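Invasion protein InvA (Salmonella enterica, PDB 2X49) takes part in invasion of the intestinal epithelium as an inner-membrane component of the type III secretion export apparatus, represented here by its C-terminal domain. Local coordinates at residues 184-189 / 217-221. Sequence-based numbering, arbitrary orientation.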
loop_
_atom_site.group_PDB
_atom_site.type_symbol
_atom_site.label_atom_id
_atom_site.label_comp_id
_atom_site.label_asym_id
_atom_site.label_seq_id
_atom_site.Cartn_x
_atom_site.Cartn_y
_atom_site.Cartn_z
ATOM N N LEU A 184 10.018 3.736 -0.391
ATOM C CA LEU A 184 9.629 2.356 0.028
ATOM C C LEU A 184 8.216 2.397 0.646
ATOM O O LEU A 184 7.302 1.732 0.182
ATOM C CB LEU A 184 10.632 1.746 0.998
ATOM C CG LEU A 184 11.993 1.470 0.393
ATOM C CD1 LEU A 184 12.932 1.071 1.539
ATOM C CD2 LEU A 184 11.854 0.407 -0.713
ATOM N N LEU A 185 8.033 3.300 1.595
ATOM C CA LEU A 185 6.774 3.386 2.350
ATOM C C LEU A 185 5.642 3.752 1.452
ATOM O O LEU A 185 4.535 3.273 1.636
ATOM C CB LEU A 185 6.900 4.393 3.499
ATOM C CG LEU A 185 7.806 4.004 4.657
ATOM C CD1 LEU A 185 8.315 5.207 5.485
ATOM C CD2 LEU A 185 7.069 3.037 5.565
ATOM N N SER A 186 5.915 4.590 0.435
ATOM C CA SER A 186 4.834 5.132 -0.413
ATOM C C SER A 186 4.262 4.024 -1.272
ATOM O O SER A 186 3.180 4.191 -1.856
ATOM C CB SER A 186 5.279 6.323 -1.315
ATOM O OG SER A 186 6.178 5.872 -2.302
ATOM N N GLU A 187 5.012 2.941 -1.356
ATOM C CA GLU A 187 4.611 1.732 -2.128
ATOM C C GLU A 187 4.260 0.551 -1.191
ATOM O O GLU A 187 4.218 -0.638 -1.571
ATOM C CB GLU A 187 5.676 1.338 -3.168
ATOM C CG GLU A 187 5.741 2.334 -4.360
ATOM C CD GLU A 187 6.483 1.748 -5.577
ATOM O OE1 GLU A 187 7.622 2.208 -5.891
ATOM O OE2 GLU A 187 5.988 0.791 -6.217
ATOM N N ARG A 188 4.011 0.910 0.046
ATOM C CA ARG A 188 3.498 -0.011 1.083
ATOM C C ARG A 188 4.521 -1.046 1.563
ATOM O O ARG A 188 4.220 -2.165 2.001
ATOM C CB ARG A 188 2.184 -0.657 0.579
ATOM C CG ARG A 188 1.027 0.048 1.170
ATOM C CD ARG A 188 -0.192 0.187 0.251
ATOM N NE ARG A 188 -0.757 -1.094 0.108
ATOM C CZ ARG A 188 -1.599 -1.474 -0.836
ATOM N NH1 ARG A 188 -1.937 -0.681 -1.832
ATOM N NH2 ARG A 188 -2.053 -2.709 -0.784
ATOM N N VAL A 189 5.779 -0.677 1.412
ATOM C CA VAL A 189 6.913 -1.498 1.923
ATOM C C VAL A 189 7.344 -0.992 3.294
ATOM O O VAL A 189 7.577 0.231 3.481
ATOM C CB VAL A 189 8.103 -1.456 0.960
ATOM C CG1 VAL A 189 9.245 -2.265 1.550
ATOM C CG2 VAL A 189 7.641 -1.964 -0.399
ATOM N N HIS A 217 17.017 -1.347 -6.285
ATOM C CA HIS A 217 17.967 -2.298 -5.753
ATOM C C HIS A 217 17.657 -2.660 -4.303
ATOM O O HIS A 217 17.807 -3.812 -3.862
ATOM C CB HIS A 217 19.420 -1.821 -5.894
ATOM C CG HIS A 217 19.907 -1.747 -7.308
ATOM N ND1 HIS A 217 20.030 -2.859 -8.115
ATOM C CD2 HIS A 217 20.359 -0.702 -8.048
ATOM C CE1 HIS A 217 20.485 -2.500 -9.305
ATOM N NE2 HIS A 217 20.716 -1.197 -9.280
ATOM N N ILE A 218 17.256 -1.645 -3.562
ATOM C CA ILE A 218 16.905 -1.817 -2.140
ATOM C C ILE A 218 15.683 -2.750 -2.027
ATOM O O ILE A 218 15.644 -3.703 -1.237
ATOM C CB ILE A 218 16.677 -0.498 -1.379
ATOM C CG1 ILE A 218 17.923 0.409 -1.454
ATOM C CG2 ILE A 218 16.290 -0.767 0.059
ATOM C CD1 ILE A 218 19.212 -0.295 -1.193
ATOM N N ARG A 219 14.726 -2.503 -2.899
ATOM C CA ARG A 219 13.492 -3.347 -2.941
ATOM C C ARG A 219 13.920 -4.772 -3.157
ATOM O O ARG A 219 13.433 -5.730 -2.555
ATOM C CB ARG A 219 12.536 -2.930 -4.044
ATOM C CG ARG A 219 11.753 -1.694 -3.768
ATOM C CD ARG A 219 10.808 -1.447 -4.889
ATOM N NE ARG A 219 9.807 -2.502 -5.080
ATOM C CZ ARG A 219 8.550 -2.418 -4.636
ATOM N NH1 ARG A 219 8.128 -1.305 -3.994
ATOM N NH2 ARG A 219 7.705 -3.434 -4.855
ATOM N N GLY A 220 14.852 -4.940 -4.074
ATOM C CA GLY A 220 15.352 -6.299 -4.364
ATOM C C GLY A 220 15.975 -7.002 -3.144
ATOM O O GLY A 220 15.808 -8.206 -2.886
ATOM N N ALA A 221 16.735 -6.228 -2.406
ATOM C CA ALA A 221 17.420 -6.741 -1.225
ATOM C C ALA A 221 16.395 -7.167 -0.190
ATOM O O ALA A 221 16.584 -8.101 0.577
ATOM C CB ALA A 221 18.386 -5.698 -0.607
HETATM O O HOH W 1 5.236 -2.158 -3.637
HETATM O O HOH W 2 9.216 1.460 -3.664
#
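The backbone O of E187 takes a 2.8 Å hydrogen bond from a water that in turn accepts from R219 NH2 (3.0 Å). A second water accepts from R219 NH1 and gives a weak bond to E187 OE1; both waters sit at the edge of the guanidinium, in its plane. Direct pairing of the charges is looser: E187 OE2 stands 3.7 Å from R219 NH1, well out of the guanidinium plane, with no N-H aimed at it, although the two flat groups are tilted by just 23°. Each charge has a further salt bridge, E187 OE2 with R299 and R219 NE with E320. A bend at chi3 (62°) turns the arginine head toward E187 and V189, where NH1 meets E187 CB near the guanidinium plane and V189 CG2 at 3.7 Å. Nearer the backbone of helix 211-221, L184 runs past the arginine stem in the opposite direction, CD2 lying 3.7 Å from R219 CG, while its CD1 touches I218 CG2. A Schellman motif closes helix 174-185, with V189 N bound to L184 O, R188 N to L185 O, and R188, of positive phi, as C' residue; E187 N also reaches L184 O, from the opposite carbonyl face to V189 N. Beside the apolar contacts of L184, the carboxylates of E187 and E320 probably offset the neighbouring positive charges of R219 and R299, and the waters supply directed bonds that the long E187–R219 pair lacks.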